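Phenylalanine--tRNA ligase beta subunit (Pyrococcus horikoshii, PDB 2CXI) supplies the beta subunit, here its N-terminal part, of the tetrameric enzyme that attaches phenylalanine to tRNA(Phe) at the expense of ATP. Local coordinates at residues Asp277-Lys281 with Pro326-Asp330; Glu76-Pro80 with Glu308-Glu313; Lys3-Ser7 with Gln121-Leu125. The contacts are given in a common frame with arbitrary orientation. Numbering follows the deposited sequence.

Contact 1 of 3, residues Asp277-Lys281 with Pro326-Asp330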
ATOM      1  N   ASP A 277      -3.627  -8.721  24.438  1.00 18.55           N
ATOM      2  CA  ASP A 277      -2.743  -9.814  24.838  1.00 18.32           C
ATOM      3  C   ASP A 277      -3.437 -10.601  25.923  1.00 17.95           C
ATOM      4  O   ASP A 277      -3.530 -10.129  27.055  1.00 18.44           O
ATOM      5  CB  ASP A 277      -1.461  -9.213  25.383  1.00 19.36           C
ATOM      6  CG  ASP A 277      -0.446 -10.275  25.849  1.00 22.40           C
ATOM      7  OD1 ASP A 277      -0.718 -11.507  25.841  1.00 23.79           O
ATOM      8  OD2 ASP A 277       0.662  -9.913  26.258  1.00 24.32           O
ATOM      9  N   LEU A 278      -3.906 -11.808  25.597  1.00 16.71           N
ATOM     10  CA  LEU A 278      -4.654 -12.594  26.561  1.00 17.33           C
ATOM     11  C   LEU A 278      -3.828 -13.758  27.122  1.00 18.43           C
ATOM     12  O   LEU A 278      -4.389 -14.734  27.604  1.00 17.61           O
ATOM     13  CB  LEU A 278      -5.934 -13.094  25.930  1.00 18.23           C
ATOM     14  CG  LEU A 278      -6.942 -11.991  25.551  1.00 17.28           C
ATOM     15  CD1 LEU A 278      -8.143 -12.693  24.932  1.00 18.69           C
ATOM     16  CD2 LEU A 278      -7.422 -11.154  26.756  1.00 17.62           C
ATOM     17  N   THR A 279      -2.494 -13.641  27.057  1.00 17.91           N
ATOM     18  CA  THR A 279      -1.610 -14.611  27.705  1.00 19.41           C
ATOM     19  C   THR A 279      -1.999 -14.762  29.195  1.00 19.31           C
ATOM     20  O   THR A 279      -2.055 -13.757  29.922  1.00 17.72           O
ATOM     21  CB  THR A 279      -0.173 -14.074  27.645  1.00 20.39           C
ATOM     22  OG1 THR A 279       0.223 -13.964  26.283  1.00 21.16           O
ATOM     23  CG2 THR A 279       0.827 -15.059  28.277  1.00 22.01           C
ATOM     24  N   PRO A 280      -2.247 -15.989  29.656  1.00 20.28           N
ATOM     25  CA  PRO A 280      -2.643 -16.190  31.056  1.00 21.23           C
ATOM     26  C   PRO A 280      -1.633 -15.551  31.988  1.00 21.79           C
ATOM     27  O   PRO A 280      -0.442 -15.486  31.663  1.00 22.19           O
ATOM     28  CB  PRO A 280      -2.735 -17.722  31.193  1.00 20.81           C
ATOM     29  CG  PRO A 280      -2.950 -18.197  29.785  1.00 22.08           C
ATOM     30  CD  PRO A 280      -2.193 -17.259  28.914  1.00 20.29           C
ATOM     31  N   LYS A 281      -2.106 -14.997  33.092  1.00 21.45           N
ATOM     32  CA  LYS A 281      -1.196 -14.499  34.109  1.00 21.95           C
ATOM     33  C   LYS A 281      -0.789 -15.608  35.093  1.00 22.61           C
ATOM     34  O   LYS A 281      -1.438 -16.659  35.185  1.00 21.38           O
ATOM     35  CB  LYS A 281      -1.767 -13.299  34.808  1.00 21.81           C
ATOM     36  CG  LYS A 281      -1.997 -12.112  33.856  1.00 24.65           C
ATOM     37  CD  LYS A 281      -2.886 -11.092  34.541  1.00 27.99           C
ATOM     38  CE  LYS A 281      -3.021  -9.814  33.732  1.00 29.61           C
ATOM     39  NZ  LYS A 281      -3.432  -8.714  34.662  1.00 30.58           N
ATOM     40  N   PRO A 326      -6.912 -16.017  34.240  1.00 19.85           N
ATOM     41  CA  PRO A 326      -7.313 -15.267  33.025  1.00 19.17           C
ATOM     42  C   PRO A 326      -6.730 -13.855  32.993  1.00 18.26           C
ATOM     43  O   PRO A 326      -6.597 -13.217  34.044  1.00 16.76           O
ATOM     44  CB  PRO A 326      -8.834 -15.174  33.152  1.00 20.32           C
ATOM     45  CG  PRO A 326      -9.215 -16.303  34.071  1.00 19.59           C
ATOM     46  CD  PRO A 326      -8.087 -16.453  35.036  1.00 20.20           C
ATOM     47  N   ALA A 327      -6.353 -13.387  31.798  1.00 17.56           N
ATOM     48  CA  ALA A 327      -5.773 -12.040  31.616  1.00 17.27           C
ATOM     49  C   ALA A 327      -6.801 -10.933  31.856  1.00 18.18           C
ATOM     50  O   ALA A 327      -6.427  -9.756  31.898  1.00 18.23           O
ATOM     51  CB  ALA A 327      -5.199 -11.897  30.184  1.00 16.98           C
ATOM     52  N   PHE A 328      -8.084 -11.298  31.986  1.00 16.92           N
ATOM     53  CA  PHE A 328      -9.150 -10.311  32.346  1.00 17.49           C
ATOM     54  C   PHE A 328      -9.188  -9.944  33.867  1.00 18.20           C
ATOM     55  O   PHE A 328      -9.983  -9.091  34.286  1.00 16.52           O
ATOM     56  CB  PHE A 328     -10.541 -10.717  31.785  1.00 16.71           C
ATOM     57  CG  PHE A 328     -11.092 -12.040  32.312  1.00 17.00           C
ATOM     58  CD1 PHE A 328     -11.313 -13.091  31.435  1.00 15.97           C
ATOM     59  CD2 PHE A 328     -11.438 -12.212  33.664  1.00 17.29           C
ATOM     60  CE1 PHE A 328     -11.815 -14.314  31.880  1.00 19.63           C
ATOM     61  CE2 PHE A 328     -11.973 -13.419  34.126  1.00 18.56           C
ATOM     62  CZ  PHE A 328     -12.155 -14.487  33.237  1.00 18.99           C
ATOM     63  N   ARG A 329      -8.313 -10.587  34.664  1.00 17.62           N
ATOM     64  CA  ARG A 329      -8.159 -10.274  36.095  1.00 19.39           C
ATOM     65  C   ARG A 329      -6.848  -9.545  36.349  1.00 20.12           C
ATOM     66  O   ARG A 329      -5.814  -9.876  35.754  1.00 19.92           O
ATOM     67  CB  ARG A 329      -8.156 -11.548  36.953  1.00 19.35           C
ATOM     68  CG  ARG A 329      -9.477 -12.332  37.036  1.00 18.17           C
ATOM     69  CD  ARG A 329      -9.400 -13.442  38.037  1.00 19.45           C
ATOM     70  NE  ARG A 329      -9.205 -12.996  39.432  1.00 19.11           N
ATOM     71  CZ  ARG A 329      -9.296 -13.839  40.471  1.00 18.99           C
ATOM     72  NH1 ARG A 329      -9.538 -15.141  40.241  1.00 17.53           N
ATOM     73  NH2 ARG A 329      -9.130 -13.409  41.716  1.00 15.16           N
ATOM     74  N   ASP A 330      -6.888  -8.540  37.208  1.00 21.94           N
ATOM     75  CA  ASP A 330      -5.660  -7.923  37.667  1.00 23.76           C
ATOM     76  C   ASP A 330      -5.712  -7.641  39.179  1.00 24.46           C
ATOM     77  O   ASP A 330      -4.934  -6.833  39.690  1.00 24.96           O
ATOM     78  CB  ASP A 330      -5.285  -6.670  36.824  1.00 24.94           C
ATOM     79  CG  ASP A 330      -6.081  -5.415  37.216  1.00 29.42           C
ATOM     80  OD1 ASP A 330      -7.093  -5.537  37.978  1.00 31.91           O
ATOM     81  OD2 ASP A 330      -5.763  -4.262  36.797  1.00 31.46           O
TER
HETATM   82  O   HOH W   1      -6.363 -15.124  29.456  1.00 21.98           O
HETATM   83  O   HOH W   2      -4.277  -7.522  31.924  1.00 35.00           O
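Two ordered waters do much of the joining here, a reminder that loops can be mated through solvent as well as through side chains. Water 1 donates to Leu278 O (2.7 Å) and accepts from Ala327 N (2.9 Å), linking the two backbones where their CA atoms come closest, 5.2 Å between Leu278 and Ala327. Water 2 donates to Ala327 O (3.1 Å) and accepts only a weak bond from Lys281 NZ (3.1 Å). The direct bond is that of Lys281: its extended side chain lies along the other loop, and NZ donates to Arg329 O at 2.9 Å. Pro326 to Arg329 form a type I turn, closed by Arg329 N to Pro326 O (3.2 Å), which presents the small Ala327 to the facing loop; Ala327 CB rests 3.7 Å from both Leu278 CA and Thr279 O. That loop is itself shaped by an Asx turn, Thr279 N to Asp277 OD1 (3.0 Å), and Thr279 OG1 adds a bond to the same Asp277 OD1 (2.7 Å). The guanidinium of Arg329 turns away to salt-bridge Asp331 and Asp341, predicted ligands of a magnesium shared with the alpha subunit. Within the B5 region the contact thus joins the entry to strand 281-286 with the exit from strand 320-325, strands tied by backbone bonding of Lys281 with Tyr325, while helix 240-255 packs against Asp277, Leu278, Phe328 and Asp330.

Contact 2 of 3, residues Glu76-Pro80 with Glu308-Glu313; sequences EKGLP and EKMMYE
A loop can dock on a helix end largely through its backbone where a glycine meets it, side chains closing the flanks. Build 76-80 as an irregular extended segment whose Gly78 (phi 75°, psi -158°) lies 4.2 Å, CA to CA, from Glu308. Gly78 N donates to Glu308 O (2.9 Å); CA-H...O contacts run from Met311 CA to Gly78 O (3.2 Å) and from Gly78 CA to Tyr312 O (3.4 Å). Lys77 (p, t, -133°, t) sends NZ to a long salt bridge with OE1 of Glu308 (m, t) at 3.7 Å. Leu79 (chi1 off-well at -109°, chi2 t) sets CG 3.8 Å from Glu313 CB. Selenomethionine Met311 (phi 79°, psi 25°; m, t, m) places CB 3.9 Å from Pro80 CD and turns its end away, among Gln68 and Trp71. Tyr312 (m) hydrogen-bonds Asp341, a predicted magnesium ligand. Met311 N shares Glu308 O (3.3 Å) with Gly78 N, Tyr312 N takes the carbonyl before, and Met311 is C-prime: the Schellman motif terminating helix 300-309 in the B5 domain.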
ATOM      1  N   GLU A  76     -17.918 -25.656  32.942  1.00 25.29           N
ATOM      2  CA  GLU A  76     -16.529 -25.557  32.518  1.00 25.33           C
ATOM      3  C   GLU A  76     -15.627 -25.629  33.764  1.00 25.17           C
ATOM      4  O   GLU A  76     -16.127 -25.487  34.883  1.00 23.32           O
ATOM      5  CB  GLU A  76     -16.279 -24.259  31.758  1.00 25.57           C
ATOM      6  CG  GLU A  76     -17.212 -24.016  30.564  1.00 28.42           C
ATOM      7  CD  GLU A  76     -16.828 -24.821  29.328  1.00 33.03           C
ATOM      8  OE1 GLU A  76     -15.779 -25.491  29.324  1.00 33.55           O
ATOM      9  OE2 GLU A  76     -17.597 -24.786  28.338  1.00 37.94           O
ATOM     10  N   LYS A  77     -14.332 -25.896  33.565  1.00 24.73           N
ATOM     11  CA  LYS A  77     -13.360 -25.886  34.656  1.00 27.12           C
ATOM     12  C   LYS A  77     -11.962 -25.494  34.200  1.00 26.06           C
ATOM     13  O   LYS A  77     -11.657 -25.574  33.012  1.00 25.80           O
ATOM     14  CB  LYS A  77     -13.360 -27.189  35.484  1.00 27.46           C
ATOM     15  CG  LYS A  77     -12.695 -28.408  34.869  1.00 31.03           C
ATOM     16  CD  LYS A  77     -12.767 -29.552  35.902  1.00 30.59           C
ATOM     17  CE  LYS A  77     -11.430 -30.248  36.053  1.00 37.43           C
ATOM     18  NZ  LYS A  77     -11.597 -31.502  36.854  1.00 41.76           N
ATOM     19  N   GLY A  78     -11.134 -25.027  35.136  1.00 25.49           N
ATOM     20  CA  GLY A  78      -9.770 -24.595  34.805  1.00 24.67           C
ATOM     21  C   GLY A  78      -9.723 -23.256  34.101  1.00 24.32           C
ATOM     22  O   GLY A  78     -10.657 -22.465  34.214  1.00 23.06           O
ATOM     23  N   LEU A  79      -8.633 -22.997  33.380  1.00 24.14           N
ATOM     24  CA  LEU A  79      -8.458 -21.757  32.671  1.00 25.35           C
ATOM     25  C   LEU A  79      -9.395 -21.649  31.465  1.00 25.65           C
ATOM     26  O   LEU A  79      -9.405 -22.554  30.639  1.00 26.00           O
ATOM     27  CB  LEU A  79      -7.040 -21.672  32.103  1.00 26.13           C
ATOM     28  CG  LEU A  79      -5.897 -20.784  32.543  1.00 27.70           C
ATOM     29  CD1 LEU A  79      -4.859 -20.856  31.423  1.00 26.67           C
ATOM     30  CD2 LEU A  79      -6.277 -19.341  32.874  1.00 24.23           C
ATOM     31  N   PRO A  80     -10.147 -20.556  31.324  1.00 25.50           N
ATOM     32  CA  PRO A  80     -10.918 -20.324  30.091  1.00 26.80           C
ATOM     33  C   PRO A  80      -9.962 -20.052  28.941  1.00 27.97           C
ATOM     34  O   PRO A  80      -9.003 -19.313  29.100  1.00 29.45           O
ATOM     35  CB  PRO A  80     -11.762 -19.085  30.394  1.00 26.85           C
ATOM     36  CG  PRO A  80     -11.169 -18.463  31.598  1.00 25.48           C
ATOM     37  CD  PRO A  80     -10.368 -19.505  32.324  1.00 26.47           C
ATOM     38  N   GLU A 308      -9.597 -24.748  40.357  1.00 19.49           N
ATOM     39  CA  GLU A 308     -10.132 -24.937  39.000  1.00 21.18           C
ATOM     40  C   GLU A 308     -11.562 -24.393  38.800  1.00 21.14           C
ATOM     41  O   GLU A 308     -11.861 -23.908  37.728  1.00 21.49           O
ATOM     42  CB  GLU A 308      -9.996 -26.394  38.534  1.00 20.72           C
ATOM     43  CG  GLU A 308      -8.543 -26.812  38.361  1.00 21.01           C
ATOM     44  CD  GLU A 308      -8.377 -28.268  37.949  1.00 24.91           C
ATOM     45  OE1 GLU A 308      -9.227 -29.090  38.324  1.00 29.62           O
ATOM     46  OE2 GLU A 308      -7.374 -28.580  37.271  1.00 27.30           O
ATOM     47  N   LYS A 309     -12.425 -24.469  39.827  1.00 21.18           N
ATOM     48  CA  LYS A 309     -13.737 -23.811  39.803  1.00 21.50           C
ATOM     49  C   LYS A 309     -13.649 -22.288  39.792  1.00 20.47           C
ATOM     50  O   LYS A 309     -14.619 -21.644  39.486  1.00 21.36           O
ATOM     51  CB  LYS A 309     -14.591 -24.222  41.023  1.00 21.81           C
ATOM     52  CG  LYS A 309     -15.082 -25.655  41.010  1.00 23.86           C
ATOM     53  CD  LYS A 309     -15.751 -26.017  42.339  1.00 24.58           C
ATOM     54  CE  LYS A 309     -16.083 -27.522  42.363  1.00 31.99           C
ATOM     55  NZ  LYS A 309     -16.993 -27.852  43.514  1.00 34.29           N
HETATM   56  N   MSE A 310     -12.495 -21.736  40.166  1.00 20.34           N
HETATM   57  CA  MSE A 310     -12.257 -20.281  40.232  1.00 20.44           C
HETATM   58  C   MSE A 310     -11.475 -19.805  39.005  1.00 19.64           C
HETATM   59  O   MSE A 310     -11.001 -18.670  38.941  1.00 18.68           O
HETATM   60  CB  MSE A 310     -11.546 -19.915  41.530  1.00 19.92           C
HETATM   61  CG  MSE A 310     -12.337 -20.335  42.762  1.00 23.68           C
HETATM   62 SE   MSE A 310     -14.150 -19.425  42.733  1.00 32.85          SE
HETATM   63  CE  MSE A 310     -13.609 -17.524  43.041  1.00 24.98           C
HETATM   64  N   MSE A 311     -11.387 -20.698  38.028  1.00 20.24           N
HETATM   65  CA  MSE A 311     -10.842 -20.415  36.693  1.00 22.51           C
HETATM   66  C   MSE A 311      -9.320 -20.408  36.653  1.00 21.05           C
HETATM   67  O   MSE A 311      -8.723 -19.806  35.742  1.00 19.72           O
HETATM   68  CB  MSE A 311     -11.416 -19.124  36.086  1.00 20.96           C
HETATM   69  CG  MSE A 311     -12.950 -19.136  36.003  1.00 24.05           C
HETATM   70 SE   MSE A 311     -13.665 -17.591  35.085  1.00 34.68          SE
HETATM   71  CE  MSE A 311     -13.082 -16.322  36.185  1.00 21.30           C
ATOM     72  N   TYR A 312      -8.688 -21.123  37.591  1.00 20.28           N
ATOM     73  CA  TYR A 312      -7.227 -21.238  37.558  1.00 19.39           C
ATOM     74  C   TYR A 312      -6.781 -22.510  36.858  1.00 20.51           C
ATOM     75  O   TYR A 312      -7.410 -23.553  36.989  1.00 20.37           O
ATOM     76  CB  TYR A 312      -6.570 -21.269  38.954  1.00 19.04           C
ATOM     77  CG  TYR A 312      -6.668 -20.023  39.791  1.00 18.50           C
ATOM     78  CD1 TYR A 312      -5.599 -19.101  39.857  1.00 15.96           C
ATOM     79  CD2 TYR A 312      -7.792 -19.807  40.591  1.00 17.22           C
ATOM     80  CE1 TYR A 312      -5.686 -17.964  40.666  1.00 20.26           C
ATOM     81  CE2 TYR A 312      -7.876 -18.671  41.402  1.00 15.19           C
ATOM     82  CZ  TYR A 312      -6.835 -17.782  41.453  1.00 17.19           C
ATOM     83  OH  TYR A 312      -6.940 -16.677  42.272  1.00 18.59           O
ATOM     84  N   GLU A 313      -5.645 -22.423  36.172  1.00 21.12           N
ATOM     85  CA  GLU A 313      -4.891 -23.615  35.853  1.00 22.65           C
ATOM     86  C   GLU A 313      -3.982 -23.890  37.023  1.00 22.64           C
ATOM     87  O   GLU A 313      -3.414 -22.965  37.596  1.00 23.47           O
ATOM     88  CB  GLU A 313      -4.066 -23.473  34.567  1.00 22.50           C
ATOM     89  CG  GLU A 313      -3.196 -24.692  34.295  1.00 25.02           C
ATOM     90  CD  GLU A 313      -2.295 -24.480  33.102  1.00 29.14           C
ATOM     91  OE1 GLU A 313      -2.806 -24.548  31.972  1.00 28.86           O
ATOM     92  OE2 GLU A 313      -1.090 -24.241  33.313  1.00 35.22           O
TER

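Contact 3 of 3, residues Lys3-Ser7 with Gln121-Leu125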
ATOM      1  N   LYS A   3     -23.715  -1.711  40.624  1.00 25.37           N
ATOM      2  CA  LYS A   3     -24.960  -2.345  40.236  1.00 25.56           C
ATOM      3  C   LYS A   3     -25.176  -2.310  38.720  1.00 24.80           C
ATOM      4  O   LYS A   3     -24.734  -1.367  38.039  1.00 24.85           O
ATOM      5  CB  LYS A   3     -26.143  -1.664  40.938  1.00 25.63           C
ATOM      6  CG  LYS A   3     -26.152  -1.900  42.469  1.00 25.97           C
ATOM      7  CD  LYS A   3     -27.358  -1.236  43.145  1.00 28.07           C
ATOM      8  CE  LYS A   3     -27.174  -1.247  44.651  1.00 31.97           C
ATOM      9  NZ  LYS A   3     -28.349  -0.614  45.354  1.00 35.90           N
ATOM     10  N   PHE A   4     -25.857  -3.326  38.189  1.00 22.77           N
ATOM     11  CA  PHE A   4     -26.128  -3.351  36.751  1.00 22.39           C
ATOM     12  C   PHE A   4     -27.299  -4.254  36.480  1.00 21.82           C
ATOM     13  O   PHE A   4     -27.530  -5.196  37.208  1.00 22.38           O
ATOM     14  CB  PHE A   4     -24.902  -3.820  35.944  1.00 21.84           C
ATOM     15  CG  PHE A   4     -24.357  -5.172  36.375  1.00 20.54           C
ATOM     16  CD1 PHE A   4     -23.593  -5.291  37.526  1.00 22.29           C
ATOM     17  CD2 PHE A   4     -24.598  -6.302  35.618  1.00 20.54           C
ATOM     18  CE1 PHE A   4     -23.084  -6.541  37.933  1.00 19.70           C
ATOM     19  CE2 PHE A   4     -24.074  -7.535  35.983  1.00 18.63           C
ATOM     20  CZ  PHE A   4     -23.324  -7.649  37.137  1.00 20.78           C
ATOM     21  N   ASP A   5     -28.016  -3.952  35.408  1.00 21.72           N
ATOM     22  CA  ASP A   5     -29.170  -4.703  35.020  1.00 22.12           C
ATOM     23  C   ASP A   5     -28.827  -5.781  34.003  1.00 21.60           C
ATOM     24  O   ASP A   5     -27.933  -5.609  33.165  1.00 22.04           O
ATOM     25  CB  ASP A   5     -30.188  -3.776  34.395  1.00 21.62           C
ATOM     26  CG  ASP A   5     -30.697  -2.726  35.355  1.00 25.48           C
ATOM     27  OD1 ASP A   5     -30.587  -2.873  36.604  1.00 23.55           O
ATOM     28  OD2 ASP A   5     -31.286  -1.739  34.917  1.00 26.63           O
ATOM     29  N   VAL A   6     -29.544  -6.896  34.097  1.00 20.50           N
ATOM     30  CA  VAL A   6     -29.384  -8.011  33.192  1.00 19.17           C
ATOM     31  C   VAL A   6     -30.732  -8.683  32.908  1.00 20.09           C
ATOM     32  O   VAL A   6     -31.693  -8.624  33.726  1.00 18.12           O
ATOM     33  CB  VAL A   6     -28.398  -9.084  33.723  1.00 19.12           C
ATOM     34  CG1 VAL A   6     -26.938  -8.541  33.841  1.00 17.90           C
ATOM     35  CG2 VAL A   6     -28.847  -9.645  35.070  1.00 18.22           C
ATOM     36  N   SER A   7     -30.783  -9.350  31.759  1.00 17.57           N
ATOM     37  CA  SER A   7     -31.945 -10.124  31.421  1.00 18.50           C
ATOM     38  C   SER A   7     -31.808 -11.570  31.839  1.00 17.57           C
ATOM     39  O   SER A   7     -30.775 -12.196  31.590  1.00 17.15           O
ATOM     40  CB  SER A   7     -32.283  -9.937  29.919  1.00 17.74           C
ATOM     41  OG  SER A   7     -32.850 -11.088  29.377  1.00 19.35           O
ATOM     42  N   GLN A 121     -26.010  -5.010  27.072  1.00 20.13           N
ATOM     43  CA  GLN A 121     -24.952  -5.444  27.983  1.00 20.00           C
ATOM     44  C   GLN A 121     -23.555  -4.830  27.631  1.00 21.08           C
ATOM     45  O   GLN A 121     -22.783  -4.376  28.511  1.00 19.64           O
ATOM     46  CB  GLN A 121     -24.860  -6.969  27.993  1.00 18.53           C
ATOM     47  CG  GLN A 121     -25.958  -7.658  28.804  1.00 21.08           C
ATOM     48  CD  GLN A 121     -25.999  -7.117  30.234  1.00 19.19           C
ATOM     49  OE1 GLN A 121     -25.015  -7.234  30.975  1.00 19.08           O
ATOM     50  NE2 GLN A 121     -27.084  -6.435  30.580  1.00 20.31           N
HETATM   51  N   MSE A 122     -23.227  -4.865  26.348  1.00 22.53           N
HETATM   52  CA  MSE A 122     -21.951  -4.324  25.869  1.00 26.86           C
HETATM   53  C   MSE A 122     -21.866  -2.834  26.201  1.00 24.00           C
HETATM   54  O   MSE A 122     -20.861  -2.383  26.741  1.00 23.30           O
HETATM   55  CB  MSE A 122     -21.823  -4.601  24.368  1.00 26.11           C
HETATM   56  CG  MSE A 122     -20.492  -4.242  23.704  1.00 30.07           C
HETATM   57 SE   MSE A 122     -20.637  -4.475  21.686  1.00 41.65          SE
HETATM   58  CE  MSE A 122     -22.164  -5.657  21.783  1.00 13.12           C
ATOM     59  N   ILE A 123     -22.934  -2.075  25.933  1.00 23.06           N
ATOM     60  CA  ILE A 123     -23.017  -0.652  26.304  1.00 23.19           C
ATOM     61  C   ILE A 123     -22.960  -0.365  27.821  1.00 22.34           C
ATOM     62  O   ILE A 123     -22.260   0.551  28.267  1.00 20.78           O
ATOM     63  CB  ILE A 123     -24.286   0.025  25.664  1.00 23.41           C
ATOM     64  CG1 ILE A 123     -24.187   0.000  24.124  1.00 24.64           C
ATOM     65  CG2 ILE A 123     -24.498   1.443  26.215  1.00 23.27           C
ATOM     66  CD1 ILE A 123     -25.385   0.675  23.355  1.00 25.67           C
ATOM     67  N   GLN A 124     -23.715  -1.126  28.608  1.00 21.53           N
ATOM     68  CA  GLN A 124     -23.694  -0.948  30.062  1.00 21.40           C
ATOM     69  C   GLN A 124     -22.280  -1.268  30.617  1.00 20.29           C
ATOM     70  O   GLN A 124     -21.779  -0.560  31.494  1.00 20.28           O
ATOM     71  CB  GLN A 124     -24.696  -1.885  30.693  1.00 20.08           C
ATOM     72  CG  GLN A 124     -24.769  -1.780  32.179  1.00 22.50           C
ATOM     73  CD  GLN A 124     -25.901  -2.618  32.753  1.00 23.32           C
ATOM     74  OE1 GLN A 124     -26.765  -2.097  33.458  1.00 25.83           O
ATOM     75  NE2 GLN A 124     -25.860  -3.921  32.499  1.00 19.81           N
ATOM     76  N   LEU A 125     -21.659  -2.314  30.083  1.00 20.02           N
ATOM     77  CA  LEU A 125     -20.304  -2.709  30.509  1.00 20.17           C
ATOM     78  C   LEU A 125     -19.272  -1.612  30.196  1.00 20.22           C
ATOM     79  O   LEU A 125     -18.429  -1.224  31.030  1.00 19.24           O
ATOM     80  CB  LEU A 125     -19.904  -4.074  29.940  1.00 20.11           C
ATOM     81  CG  LEU A 125     -18.519  -4.605  30.377  1.00 19.56           C
ATOM     82  CD1 LEU A 125     -18.435  -4.765  31.889  1.00 19.76           C
ATOM     83  CD2 LEU A 125     -18.242  -5.928  29.663  1.00 21.00           C
TER
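Side-chain amides can read a strand backbone much as a neighbouring strand would, as strand 3-7 illustrates. Phe4 comes first: its CB lies 3.6 Å from Gln124 OE1, and Gln124 NE2 sits at the edge of its ring. Asp5 is the focus. Asp5 N donates to Gln124 OE1 (3.0 Å) while its O accepts from Gln124 NE2 (2.8 Å), so one carboxamide satisfies both backbone groups of a single residue; Gln121 NE2, one helical turn away, donates to the same Asp5 O at 2.8 Å. The Asp5 carboxylate instead forms a salt bridge with Lys48. Val6 makes a van der Waals contact, CG1 to Gln121 OE1 at 3.7 Å, that oxygen accepting from Ala62 N. Ser7 closes the strand as N-cap of helix 8-15, its OG bonded to Asp10 N. The segments run nearly antiparallel (174°), their axes 9.5 Å apart. Strand 3-7 is outermost in its three-stranded antiparallel sheet, pairing with strand 44-51; helix 62-72 touches Phe4 and Val6, and helix 116-133 packs on helix 240-255.

How the contacts relate
Contacts 1 and 2 form one neighbourhood, their centres about 13 Å apart: Pro326 CD meets Met311 O at 3.5 Å, and Phe328 CZ meets Met311 CE at 3.6 Å. Both involve the B5 region and approach the predicted magnesium ligands. Contact 3, its centre about 22 and 24 Å from those of contacts 1 and 2, touches neither. Along the chain both segments of contact 3 precede those of contact 1, whereas contact 2 crosses both. Helix 240-255 packs on helix 116-133 of contact 3 and on both loops of contact 1. Separately, contact 3 joins the N-terminal sheet to the B3/4 region, and contact 2 joins the loop after helix 62-72 to B5.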